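Side-chain contacts in lipoprotein (Mycoplasma mycoides subsp. capri, PDB 7ADK), which is of unestablished function but probably acts as a peptidase, being a member of a Mycoplasma family in the chymotrypsin-like PA clan: residues B[169-172]-B[178-181]; B[182-187]-B[220-225]; B[549-554]-B[576-581]; B[487-492]-B[569-574]; B[593-598]-B[809-814]. All coordinates share one frame; numbering follows the deposited sequence.

Contact 1: B[169-172]-B[178-181]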
# COMPACT_ATOMS: atom_id res chain seq x y z
N ASP B 169 -9.55 4.26 37.15
CA ASP B 169 -10.86 4.77 37.57
C ASP B 169 -10.78 6.15 38.21
O ASP B 169 -11.60 7.01 37.89
CB ASP B 169 -11.52 3.80 38.57
CG ASP B 169 -12.31 2.65 37.96
OD1 ASP B 169 -12.66 2.70 36.76
OD2 ASP B 169 -12.69 1.73 38.71
N GLU B 170 -9.81 6.43 39.07
CA GLU B 170 -9.66 7.78 39.63
C GLU B 170 -9.19 8.81 38.58
O GLU B 170 -9.61 9.96 38.65
CB GLU B 170 -8.79 7.78 40.89
CG GLU B 170 -7.34 7.37 40.67
CD GLU B 170 -6.43 7.79 41.82
OE1 GLU B 170 -5.44 8.52 41.58
OE2 GLU B 170 -6.72 7.41 42.98
N TYR B 171 -8.40 8.44 37.58
CA TYR B 171 -8.05 9.32 36.46
C TYR B 171 -9.29 9.66 35.62
O TYR B 171 -9.46 10.80 35.19
CB TYR B 171 -6.91 8.72 35.64
CG TYR B 171 -6.32 9.68 34.61
CD1 TYR B 171 -5.16 10.42 34.88
CD2 TYR B 171 -6.96 9.83 33.38
CE1 TYR B 171 -4.64 11.30 33.92
CE2 TYR B 171 -6.47 10.73 32.43
CZ TYR B 171 -5.30 11.46 32.68
OH TYR B 171 -4.83 12.30 31.73
N THR B 172 -10.23 8.73 35.44
CA THR B 172 -11.50 9.03 34.76
C THR B 172 -12.31 10.08 35.54
O THR B 172 -12.95 10.92 34.92
CB THR B 172 -12.38 7.81 34.47
OG1 THR B 172 -13.09 7.36 35.61
CG2 THR B 172 -11.65 6.63 33.89
N SER B 178 -6.18 18.31 37.47
CA SER B 178 -5.61 17.20 38.25
C SER B 178 -5.18 15.99 37.42
O SER B 178 -4.27 15.26 37.82
CB SER B 178 -6.57 16.80 39.37
OG SER B 178 -7.80 16.36 38.86
N ARG B 179 -5.77 15.77 36.23
CA ARG B 179 -5.25 14.86 35.19
C ARG B 179 -3.88 15.31 34.69
O ARG B 179 -2.97 14.48 34.63
CB ARG B 179 -6.21 14.76 34.01
CG ARG B 179 -7.42 13.86 34.26
CD ARG B 179 -8.32 13.84 33.03
NE ARG B 179 -9.50 12.99 33.20
CZ ARG B 179 -10.55 12.97 32.41
NH1 ARG B 179 -10.62 13.65 31.31
NH2 ARG B 179 -11.58 12.26 32.71
N PHE B 180 -3.69 16.60 34.40
CA PHE B 180 -2.39 17.12 33.98
C PHE B 180 -1.30 16.90 35.03
O PHE B 180 -0.24 16.39 34.71
CB PHE B 180 -2.45 18.60 33.64
CG PHE B 180 -1.09 19.18 33.30
CD1 PHE B 180 -0.59 19.07 32.00
CD2 PHE B 180 -0.34 19.86 34.28
CE1 PHE B 180 0.64 19.67 31.67
CE2 PHE B 180 0.87 20.48 33.94
CZ PHE B 180 1.36 20.38 32.63
N ASP B 181 -1.53 17.23 36.30
CA ASP B 181 -0.54 17.05 37.36
C ASP B 181 -0.07 15.59 37.52
O ASP B 181 1.07 15.36 37.94
CB ASP B 181 -1.11 17.56 38.69
CG ASP B 181 -1.35 19.07 38.80
OD1 ASP B 181 -2.03 19.48 39.77
OD2 ASP B 181 -0.82 19.86 38.00
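R179 meets Y171 and T172 in two distinct ways, a worked example of how one long side chain can serve both the polar and the apolar needs of two consecutive helices joined by a short turn. The polar part is a pair of hydrogen bonds from the guanidinium group to backbone carbonyls in the last turn of helix 165-173. R179 NE gives a nearly straight bond to Y171 O (3.0 Å, 166° at the hydrogen), and R179 NH2 reaches T172 O at 2.9 Å along a more bent path. Both oxygens lie close to the guanidinium plane, although the NH2 donor sits above the carbonyl plane of T172. NH1 bonds separately to Q176 OE1 at the start of R179's own helix.

The apolar part is a CH-pi contact. R179 CG stands over one face of the Y171 ring, 3.7 Å from its centroid and displaced toward the rim. Y171 CG is anti to the backbone N (chi1 -170°), which swings the ring across to helix 176-192. There the extended R179 chain passes it at about a right angle, and Y171 OH is hydrogen-bonded to D183 OD2 on the same helix.

Chemically, two N-H groups bind carbonyls near a helix C-terminus while the methylenes cover an aromatic face. The positive charge would be expected to interact favourably with the partial negative charge of that helix end.

Contact 2: B[182-187]-B[220-225]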
# COMPACT_ATOMS: atom_id res chain seq x y z
N TYR B 182 -0.88 14.60 37.14
CA TYR B 182 -0.49 13.20 37.10
C TYR B 182 0.44 12.87 35.92
O TYR B 182 1.49 12.24 36.09
CB TYR B 182 -1.76 12.34 37.09
CG TYR B 182 -1.48 10.86 37.14
CD1 TYR B 182 -1.25 10.24 38.39
CD2 TYR B 182 -1.36 10.11 35.96
CE1 TYR B 182 -0.89 8.89 38.44
CE2 TYR B 182 -0.98 8.76 36.01
CZ TYR B 182 -0.74 8.15 37.26
OH TYR B 182 -0.29 6.87 37.32
N ASP B 183 0.07 13.31 34.71
CA ASP B 183 0.82 13.11 33.48
C ASP B 183 2.11 13.94 33.41
O ASP B 183 3.12 13.47 32.91
CB ASP B 183 -0.05 13.44 32.26
CG ASP B 183 -1.27 12.54 32.07
OD1 ASP B 183 -1.19 11.35 32.42
OD2 ASP B 183 -2.29 13.02 31.52
N ASN B 184 2.11 15.16 33.94
CA ASN B 184 3.28 16.03 33.93
C ASN B 184 4.38 15.51 34.88
O ASN B 184 5.56 15.55 34.52
CB ASN B 184 2.82 17.45 34.22
CG ASN B 184 3.95 18.46 34.18
OD1 ASN B 184 4.38 18.89 33.14
ND2 ASN B 184 4.45 18.84 35.31
N GLU B 185 4.06 14.93 36.04
CA GLU B 185 5.08 14.32 36.91
C GLU B 185 5.67 13.01 36.34
O GLU B 185 6.63 12.48 36.89
CB GLU B 185 4.60 14.19 38.36
CG GLU B 185 3.69 13.00 38.67
CD GLU B 185 3.56 12.63 40.16
OE1 GLU B 185 4.17 13.27 41.03
OE2 GLU B 185 2.86 11.65 40.47
N ARG B 186 5.12 12.49 35.23
CA ARG B 186 5.61 11.34 34.46
C ARG B 186 6.33 11.78 33.19
O ARG B 186 7.40 11.28 32.89
CB ARG B 186 4.42 10.42 34.14
CG ARG B 186 3.93 9.79 35.41
CD ARG B 186 2.65 9.00 35.37
NE ARG B 186 2.42 8.30 36.64
CZ ARG B 186 2.34 8.84 37.85
NH1 ARG B 186 2.18 10.12 38.04
NH2 ARG B 186 2.44 8.10 38.90
N TYR B 187 5.82 12.79 32.51
CA TYR B 187 6.45 13.39 31.35
C TYR B 187 7.79 14.02 31.72
O TYR B 187 8.78 13.85 31.02
CB TYR B 187 5.50 14.42 30.74
CG TYR B 187 5.87 14.81 29.33
CD1 TYR B 187 5.50 13.96 28.27
CD2 TYR B 187 6.60 15.98 29.07
CE1 TYR B 187 5.84 14.29 26.96
CE2 TYR B 187 6.94 16.32 27.75
CZ TYR B 187 6.57 15.47 26.69
OH TYR B 187 6.89 15.79 25.42
N PHE B 220 7.38 26.67 36.72
CA PHE B 220 8.45 27.44 36.07
C PHE B 220 9.73 26.65 35.74
O PHE B 220 10.22 26.74 34.62
CB PHE B 220 8.74 28.68 36.93
CG PHE B 220 7.93 29.94 36.63
CD1 PHE B 220 6.74 29.92 35.88
CD2 PHE B 220 8.42 31.18 37.09
CE1 PHE B 220 6.09 31.12 35.53
CE2 PHE B 220 7.77 32.37 36.74
CZ PHE B 220 6.62 32.34 35.95
N ASP B 221 10.25 25.83 36.65
CA ASP B 221 11.42 24.97 36.36
C ASP B 221 11.10 23.78 35.44
O ASP B 221 11.97 23.31 34.72
CB ASP B 221 12.01 24.46 37.67
CG ASP B 221 13.27 23.65 37.42
OD1 ASP B 221 14.25 24.19 36.86
OD2 ASP B 221 13.31 22.46 37.80
N ASP B 222 9.85 23.29 35.44
CA ASP B 222 9.39 22.30 34.45
C ASP B 222 9.34 22.96 33.07
O ASP B 222 9.89 22.46 32.10
CB ASP B 222 8.01 21.73 34.78
CG ASP B 222 7.87 20.90 36.06
OD1 ASP B 222 8.88 20.63 36.75
OD2 ASP B 222 6.73 20.51 36.35
N GLN B 223 8.74 24.14 32.99
CA GLN B 223 8.54 24.90 31.76
C GLN B 223 9.85 25.24 31.05
O GLN B 223 9.89 25.28 29.83
CB GLN B 223 7.77 26.19 32.11
CG GLN B 223 7.10 26.78 30.89
CD GLN B 223 6.82 28.26 31.01
OE1 GLN B 223 7.38 29.06 30.30
NE2 GLN B 223 6.00 28.68 31.94
N ALA B 224 10.95 25.41 31.79
CA ALA B 224 12.28 25.60 31.23
C ALA B 224 12.81 24.38 30.47
O ALA B 224 13.78 24.53 29.73
CB ALA B 224 13.20 26.00 32.37
N ALA B 225 12.19 23.20 30.61
CA ALA B 225 12.59 21.96 29.95
C ALA B 225 11.47 21.20 29.19
O ALA B 225 11.82 20.46 28.29
CB ALA B 225 13.25 21.06 30.99
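N184 and D222 project toward each other from two separate helices and meet through one pair of atoms. N184 ND2 donates to D222 OD2 at 3.0 Å, with 150° at the hydrogen. The two flat groups are not coplanar: amide and carboxylate planes stand 42° apart. The acceptor stays almost within the amide plane, whereas the donor approaches OD2 on its anti side and well out of the carboxylate plane. The first torsions account for the meeting, since N184 CG is anti to its own N (chi1 -178°) while D222 CG is anti to its carbonyl carbon, and each directs its polar end at the facing helix.

A second arrangement lies within 182-187, on another side of the same helix. R186 folds back so that its guanidinium lies over a face of the Y182 ring. NH1 is gripped twice there, by Y182 O and by E185 OE2, each at 3.0 Å; the latter bond is also a salt bridge and uses the anti lone pair of OE2. These two bonds would restrict the rotation of the guanidinium group over the ring. Y182 OH is in turn tied to the backbone of Y161.

With the CA atoms of N184 and D222 8.8 Å apart, the arrangement is typical of a polar bridge between helices: a single side-chain hydrogen bond, asparagine amide to aspartate carboxylate, links helices 176-192 and 220-226, which otherwise bury little surface against each other at this point.

Contact 3: B[549-554]-B[576-581]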
# COMPACT_ATOMS: atom_id res chain seq x y z
N LYS B 549 -7.53 31.83 -17.67
CA LYS B 549 -6.20 31.86 -18.31
C LYS B 549 -5.29 30.72 -17.84
O LYS B 549 -4.09 30.90 -17.75
CB LYS B 549 -5.55 33.25 -18.28
CG LYS B 549 -5.28 33.83 -16.89
CD LYS B 549 -4.40 35.08 -16.98
CE LYS B 549 -4.54 35.93 -15.72
NZ LYS B 549 -3.61 37.05 -15.67
N LEU B 550 -5.84 29.54 -17.61
CA LEU B 550 -5.10 28.27 -17.67
C LEU B 550 -5.68 27.34 -18.75
O LEU B 550 -4.95 26.54 -19.33
CB LEU B 550 -5.10 27.54 -16.32
CG LEU B 550 -4.23 28.13 -15.22
CD1 LEU B 550 -4.41 27.31 -13.96
CD2 LEU B 550 -2.75 28.12 -15.56
N LEU B 551 -6.97 27.46 -19.05
CA LEU B 551 -7.64 26.77 -20.16
C LEU B 551 -7.61 27.58 -21.47
O LEU B 551 -8.16 27.15 -22.49
CB LEU B 551 -9.04 26.36 -19.72
CG LEU B 551 -9.11 25.55 -18.42
CD1 LEU B 551 -10.53 25.32 -18.01
CD2 LEU B 551 -8.42 24.24 -18.56
N ASP B 552 -6.93 28.72 -21.48
CA ASP B 552 -6.61 29.48 -22.69
C ASP B 552 -5.47 28.80 -23.48
O ASP B 552 -4.29 28.92 -23.15
CB ASP B 552 -6.29 30.92 -22.30
CG ASP B 552 -6.06 31.87 -23.48
OD1 ASP B 552 -6.10 31.43 -24.64
OD2 ASP B 552 -5.88 33.08 -23.23
N LYS B 553 -5.83 28.09 -24.56
CA LYS B 553 -4.93 27.24 -25.36
C LYS B 553 -3.82 28.00 -26.10
O LYS B 553 -2.83 27.38 -26.50
CB LYS B 553 -5.77 26.40 -26.34
CG LYS B 553 -6.63 25.35 -25.62
CD LYS B 553 -7.45 24.50 -26.58
CE LYS B 553 -8.35 23.50 -25.87
NZ LYS B 553 -9.14 22.70 -26.74
N GLY B 554 -3.93 29.32 -26.24
CA GLY B 554 -2.89 30.16 -26.84
C GLY B 554 -1.70 30.45 -25.92
O GLY B 554 -0.67 30.94 -26.38
N ASN B 576 -16.68 26.01 -19.30
CA ASN B 576 -17.48 26.11 -18.07
C ASN B 576 -17.75 24.73 -17.45
O ASN B 576 -17.77 24.59 -16.22
CB ASN B 576 -18.79 26.86 -18.35
CG ASN B 576 -18.67 28.35 -18.64
OD1 ASN B 576 -19.66 29.05 -18.76
ND2 ASN B 576 -17.49 28.91 -18.70
N LYS B 577 -17.91 23.70 -18.28
CA LYS B 577 -18.01 22.32 -17.81
C LYS B 577 -16.67 21.76 -17.35
O LYS B 577 -16.61 21.09 -16.34
CB LYS B 577 -18.66 21.43 -18.87
CG LYS B 577 -20.15 21.73 -19.02
CD LYS B 577 -20.90 20.69 -19.85
CE LYS B 577 -20.49 20.63 -21.32
NZ LYS B 577 -20.94 21.80 -22.08
N LEU B 578 -15.58 22.08 -18.03
CA LEU B 578 -14.25 21.65 -17.63
C LEU B 578 -13.82 22.29 -16.30
O LEU B 578 -13.30 21.59 -15.45
CB LEU B 578 -13.26 21.89 -18.75
CG LEU B 578 -11.86 21.41 -18.57
CD1 LEU B 578 -11.73 20.05 -18.23
CD2 LEU B 578 -11.04 21.63 -19.71
N ILE B 579 -14.12 23.56 -16.05
CA ILE B 579 -13.89 24.19 -14.73
C ILE B 579 -14.74 23.54 -13.65
O ILE B 579 -14.28 23.34 -12.53
CB ILE B 579 -14.07 25.72 -14.80
CG1 ILE B 579 -12.93 26.32 -15.65
CG2 ILE B 579 -14.07 26.37 -13.41
CD1 ILE B 579 -13.09 27.79 -16.02
N SER B 580 -15.97 23.14 -13.96
CA SER B 580 -16.81 22.42 -13.01
C SER B 580 -16.31 21.01 -12.72
O SER B 580 -16.29 20.64 -11.56
CB SER B 580 -18.26 22.39 -13.49
OG SER B 580 -18.75 23.69 -13.64
N LYS B 581 -15.81 20.27 -13.71
CA LYS B 581 -15.17 18.95 -13.50
C LYS B 581 -13.83 19.06 -12.77
O LYS B 581 -13.54 18.20 -11.95
CB LYS B 581 -15.01 18.21 -14.84
CG LYS B 581 -16.34 17.75 -15.45
CD LYS B 581 -17.06 16.62 -14.70
CE LYS B 581 -16.33 15.27 -14.77
NZ LYS B 581 -17.13 14.20 -14.16
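The loop that leads from strand 541-546 to strand 556-562 of the large antiparallel sheet places L551 against L578 and I579 of helix 575-582, and this buried apolar cluster illustrates how one branched side chain can serve two neighbours on a helix. L551 CD1 packs chiefly on I579, where CG1 is its closest partner at 3.5 Å and CD1 follows at 4.1 Å, but it also comes near L578. L551 CD2 meets L578 CD2 at 3.9 Å, with both leucines running at a slant to one another. In L578, chi1 of -175° sends CG toward L551, and chi2 near 54° sets the CD2 branch.

The helix thus packs on the loop between two strands of the antiparallel sheet, a sheet consistent with the beta-barrel fold of the PA clan, to which the Mycoplasma peptidase family belongs. Y558 of strand 556-562 touches both L551 and L578 and so adds an aromatic wall, while F491 of strand 486-493 packs on L551 from the sheet.

Polar groups keep to the flanks of the cluster. Within the helix, N576 O receives both S580 N, at 3.2 Å, and S580 OG, at 2.9 Å. K581 NZ forms a salt bridge with E470, and K577 NZ forms one with E574 just ahead of the helix. In the loop, G554 N makes a weak bond to D552 OD1.

Contact 4: B[487-492]-B[569-574]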
# COMPACT_ATOMS: atom_id res chain seq x y z
N THR B 487 -8.75 12.19 -10.15
CA THR B 487 -8.39 12.82 -11.42
C THR B 487 -7.31 13.84 -11.15
O THR B 487 -7.21 14.39 -10.05
CB THR B 487 -9.60 13.45 -12.15
OG1 THR B 487 -10.77 12.67 -12.01
CG2 THR B 487 -9.36 13.61 -13.64
N LYS B 488 -6.44 14.07 -12.13
CA LYS B 488 -5.32 15.00 -12.05
C LYS B 488 -5.34 15.93 -13.25
O LYS B 488 -5.54 15.47 -14.37
CB LYS B 488 -4.03 14.17 -11.92
CG LYS B 488 -2.74 14.99 -11.93
CD LYS B 488 -1.56 14.13 -11.48
CE LYS B 488 -0.23 14.84 -11.75
NZ LYS B 488 0.91 14.22 -11.03
N PHE B 489 -5.13 17.21 -13.03
CA PHE B 489 -5.11 18.25 -14.05
C PHE B 489 -3.76 18.95 -13.99
O PHE B 489 -3.47 19.59 -12.99
CB PHE B 489 -6.27 19.23 -13.83
CG PHE B 489 -7.62 18.56 -13.76
CD1 PHE B 489 -8.08 18.02 -12.55
CD2 PHE B 489 -8.38 18.40 -14.93
CE1 PHE B 489 -9.27 17.28 -12.51
CE2 PHE B 489 -9.58 17.68 -14.88
CZ PHE B 489 -10.02 17.11 -13.68
N THR B 490 -2.94 18.82 -15.02
CA THR B 490 -1.59 19.42 -15.07
C THR B 490 -1.55 20.53 -16.10
O THR B 490 -1.95 20.32 -17.24
CB THR B 490 -0.51 18.38 -15.34
OG1 THR B 490 -0.56 17.37 -14.37
CG2 THR B 490 0.91 18.94 -15.30
N PHE B 491 -1.03 21.68 -15.74
CA PHE B 491 -0.94 22.87 -16.57
C PHE B 491 0.52 23.25 -16.81
O PHE B 491 1.34 23.20 -15.89
CB PHE B 491 -1.71 24.02 -15.95
CG PHE B 491 -3.14 23.69 -15.59
CD1 PHE B 491 -3.44 23.08 -14.36
CD2 PHE B 491 -4.18 23.98 -16.49
CE1 PHE B 491 -4.76 22.77 -14.02
CE2 PHE B 491 -5.51 23.70 -16.13
CZ PHE B 491 -5.80 23.10 -14.90
N SER B 492 0.83 23.62 -18.04
CA SER B 492 2.18 23.92 -18.52
C SER B 492 2.17 25.15 -19.42
O SER B 492 1.19 25.37 -20.13
CB SER B 492 2.73 22.71 -19.27
OG SER B 492 1.87 22.32 -20.32
N ASN B 569 -7.95 13.81 -24.18
CA ASN B 569 -8.78 13.86 -25.38
C ASN B 569 -10.12 13.10 -25.23
O ASN B 569 -10.98 13.22 -26.10
CB ASN B 569 -7.96 13.38 -26.58
CG ASN B 569 -6.76 14.27 -26.85
OD1 ASN B 569 -5.62 13.86 -26.74
ND2 ASN B 569 -6.97 15.53 -27.16
N GLN B 570 -10.30 12.34 -24.15
CA GLN B 570 -11.54 11.65 -23.79
C GLN B 570 -12.30 12.32 -22.64
O GLN B 570 -13.47 12.00 -22.43
CB GLN B 570 -11.24 10.17 -23.54
CG GLN B 570 -10.34 9.91 -22.34
CD GLN B 570 -10.20 8.43 -22.03
OE1 GLN B 570 -9.48 7.70 -22.68
NE2 GLN B 570 -10.86 7.92 -21.05
N TYR B 571 -11.69 13.24 -21.91
CA TYR B 571 -12.32 14.03 -20.86
C TYR B 571 -13.21 15.15 -21.41
O TYR B 571 -13.28 15.37 -22.62
CB TYR B 571 -11.24 14.60 -19.92
CG TYR B 571 -11.72 14.79 -18.50
CD1 TYR B 571 -11.94 13.64 -17.72
CD2 TYR B 571 -11.94 16.07 -17.95
CE1 TYR B 571 -12.34 13.75 -16.39
CE2 TYR B 571 -12.35 16.18 -16.61
CZ TYR B 571 -12.53 15.02 -15.82
OH TYR B 571 -12.90 15.11 -14.52
N GLU B 572 -13.87 15.89 -20.52
CA GLU B 572 -14.60 17.13 -20.84
C GLU B 572 -13.70 18.18 -21.52
O GLU B 572 -12.49 18.23 -21.29
CB GLU B 572 -15.27 17.65 -19.57
CG GLU B 572 -16.20 18.85 -19.74
CD GLU B 572 -17.33 18.61 -20.72
OE1 GLU B 572 -18.40 18.16 -20.31
OE2 GLU B 572 -17.16 18.87 -21.91
N THR B 573 -14.27 18.99 -22.41
CA THR B 573 -13.56 19.98 -23.22
C THR B 573 -14.09 21.42 -23.13
O THR B 573 -13.29 22.35 -23.15
CB THR B 573 -13.48 19.47 -24.67
OG1 THR B 573 -12.66 20.29 -25.44
CG2 THR B 573 -14.81 19.37 -25.38
N GLU B 574 -15.40 21.64 -23.02
CA GLU B 574 -15.96 22.99 -23.01
C GLU B 574 -15.72 23.69 -21.67
O GLU B 574 -15.99 23.12 -20.62
CB GLU B 574 -17.44 22.96 -23.42
CG GLU B 574 -18.09 24.35 -23.54
CD GLU B 574 -18.71 24.88 -22.24
OE1 GLU B 574 -19.60 24.19 -21.68
OE2 GLU B 574 -18.34 25.99 -21.80
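F489 and Y571 form an offset edge-to-face pair that joins strand 486-493 of the antiparallel sheet to the loop before helix 575-582, in a fold consistent with a PA-clan beta-barrel. The packed part is aromatic. The edge of F489 is turned toward the face of Y571, with ring centroids 5.6 Å apart and planes inclined at 66°. F489 CE2 lies 3.6 Å from Y571 CE2, and F489 CZ comes equally near Y571 OH. T487 supplies a third, lighter contact, since its CG2 approaches from the opposite direction to Y571. Y571 CG is roughly anti to the backbone N (chi1 -150°), and this carries the ring in from the loop to the strand. I582 and V560 also cover F489, while L578 and K581 of the helix press on Y571.

The other side of the contact is loose. The rest of 569-574 runs along the surface, with N569, Q570, T573 and E574 exposed, and local bonds are made there. E574 stands at the N-cap of helix 575-582, its OE2 accepting from N576 N. Two residues earlier, E572 curls back on its own chain, OE2 taking T573 N at 2.9 Å on the anti side of the carboxylate.

Contact 5: B[593-598]-B[809-814]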
# COMPACT_ATOMS: atom_id res chain seq x y z
N VAL B 593 -17.74 26.35 2.26
CA VAL B 593 -17.06 26.50 3.56
C VAL B 593 -17.55 27.70 4.36
O VAL B 593 -17.95 28.73 3.81
CB VAL B 593 -15.53 26.52 3.46
CG1 VAL B 593 -15.02 25.32 2.68
CG2 VAL B 593 -14.95 27.78 2.84
N LYS B 594 -17.47 27.54 5.68
CA LYS B 594 -17.67 28.52 6.75
C LYS B 594 -16.45 28.48 7.66
O LYS B 594 -15.64 27.57 7.55
CB LYS B 594 -18.96 28.14 7.50
CG LYS B 594 -20.25 28.36 6.71
CD LYS B 594 -21.45 27.64 7.33
CE LYS B 594 -21.34 26.13 7.16
NZ LYS B 594 -22.49 25.39 7.70
N PHE B 595 -16.30 29.43 8.58
CA PHE B 595 -15.16 29.49 9.50
C PHE B 595 -15.63 29.42 10.95
O PHE B 595 -16.71 29.90 11.27
CB PHE B 595 -14.32 30.74 9.24
CG PHE B 595 -13.49 30.62 7.98
CD1 PHE B 595 -12.19 30.09 8.06
CD2 PHE B 595 -14.02 30.98 6.74
CE1 PHE B 595 -11.44 29.91 6.90
CE2 PHE B 595 -13.27 30.79 5.58
CZ PHE B 595 -11.97 30.27 5.65
N PHE B 596 -14.88 28.78 11.84
CA PHE B 596 -15.31 28.57 13.21
C PHE B 596 -15.22 29.85 14.06
O PHE B 596 -14.13 30.27 14.43
CB PHE B 596 -14.51 27.42 13.81
CG PHE B 596 -15.05 26.95 15.13
CD1 PHE B 596 -16.13 26.06 15.17
CD2 PHE B 596 -14.47 27.38 16.33
CE1 PHE B 596 -16.61 25.59 16.40
CE2 PHE B 596 -14.93 26.89 17.55
CZ PHE B 596 -16.00 26.00 17.59
N SER B 597 -16.36 30.49 14.33
CA SER B 597 -16.42 31.82 14.96
C SER B 597 -16.31 31.82 16.48
O SER B 597 -15.88 32.82 17.05
CB SER B 597 -17.71 32.49 14.52
OG SER B 597 -18.80 31.70 14.89
N ASP B 598 -16.67 30.73 17.16
CA ASP B 598 -16.53 30.59 18.61
C ASP B 598 -15.06 30.64 19.05
O ASP B 598 -14.17 30.07 18.41
CB ASP B 598 -17.19 29.31 19.14
CG ASP B 598 -18.65 29.05 18.80
OD1 ASP B 598 -19.35 29.98 18.35
OD2 ASP B 598 -19.12 27.91 19.05
N ASP B 809 -8.42 37.80 13.70
CA ASP B 809 -9.00 36.92 12.70
C ASP B 809 -8.32 37.19 11.37
O ASP B 809 -8.36 38.32 10.86
CB ASP B 809 -10.52 37.14 12.68
CG ASP B 809 -11.27 36.17 11.77
OD1 ASP B 809 -10.72 35.77 10.73
OD2 ASP B 809 -12.43 35.85 12.12
N LEU B 810 -7.62 36.21 10.81
CA LEU B 810 -6.85 36.36 9.58
C LEU B 810 -7.63 36.01 8.29
O LEU B 810 -7.09 36.13 7.20
CB LEU B 810 -5.41 35.81 9.71
CG LEU B 810 -5.19 34.42 10.32
CD1 LEU B 810 -5.77 33.36 9.42
CD2 LEU B 810 -3.71 34.17 10.54
N ILE B 811 -8.93 35.74 8.40
CA ILE B 811 -9.89 35.68 7.29
C ILE B 811 -10.75 36.95 7.23
O ILE B 811 -10.88 37.55 6.16
CB ILE B 811 -10.74 34.40 7.39
CG1 ILE B 811 -9.89 33.11 7.40
CG2 ILE B 811 -11.81 34.31 6.29
CD1 ILE B 811 -9.17 32.77 6.12
N TYR B 812 -11.30 37.42 8.36
CA TYR B 812 -12.20 38.58 8.40
C TYR B 812 -11.56 39.90 8.86
O TYR B 812 -12.08 40.96 8.52
CB TYR B 812 -13.44 38.26 9.24
CG TYR B 812 -14.39 37.25 8.63
CD1 TYR B 812 -15.43 37.70 7.80
CD2 TYR B 812 -14.22 35.88 8.87
CE1 TYR B 812 -16.32 36.77 7.22
CE2 TYR B 812 -15.11 34.95 8.31
CZ TYR B 812 -16.17 35.40 7.49
OH TYR B 812 -17.06 34.52 6.97
N GLY B 813 -10.44 39.86 9.58
CA GLY B 813 -9.79 41.04 10.15
C GLY B 813 -10.52 41.62 11.36
O GLY B 813 -11.46 41.03 11.89
N GLY B 814 -10.10 42.80 11.80
CA GLY B 814 -10.82 43.62 12.78
C GLY B 814 -10.75 43.14 14.23
O GLY B 814 -11.59 43.53 15.04
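The F595 ring has I811 over one face and the edge of the Y812 ring near its CB, an instance of an aromatic residue with an aliphatic side chain on its face and a second aromatic group close to its base. I811 CG1 makes a CH-pi contact, 3.9 Å from the ring centroid and 25° off the normal. It is displaced toward the rim, so its closest ring atom is F595 CE1, at 3.6 Å. The remaining branches spread over the same ring: I811 CD1 reaches CE1 and CZ, while CG2 lies over the CE2 and CD2 side at about 3.9 to 4.0 Å. With CG1 anti to the carbonyl carbon (chi1 -58°) and CG2 anti to the backbone N, the two branches share one face. F595 CB touches the edge of Y812 more lightly, 4.4 Å from CE2. F789 also packs on F595 edge-to-face, and Y812 stacks with F853.

Polar bonds shape the 809-814 backbone. D809 OD1 accepts I811 N and Y812 N, each at 2.9 Å, the first nearly in line with the C-O bond and the second from above the carboxylate plane. The bond to I811 N makes an Asx turn and that to Y812 N completes an Asx motif, which would help fix the backbone of these two residues. OD2 forms a salt bridge with R790.

F595 is on the short strand 594-595 of the mixed sheet, parallel to strand 769-778. I811 is in the loop that leaves strand 807-809, antiparallel to strand 783-792, toward helix 824-831, whose R825 bonds through its backbone to I811.

In the fold
From the modelled N terminus, contact 1 closes the short turn between helices 165-173 and 176-192, and contact 2 then ties the latter helix to 220-226. These two share a helix and touch through Y171 and D183. Far along the chain, contact 4 opens at 487-492 and contact 3 at 549-554; their closing segments, 569-574 and 576-581, follow in the same order, so the two cross and none of the five nests within another. They lie side by side, about 9 Å between centres, and together pack strand 486-493 and the 549-554 loop against helix 575-582 and the loop before it. Contact 5 closes the longest loop, 593 to 814, within the mixed-sheet region.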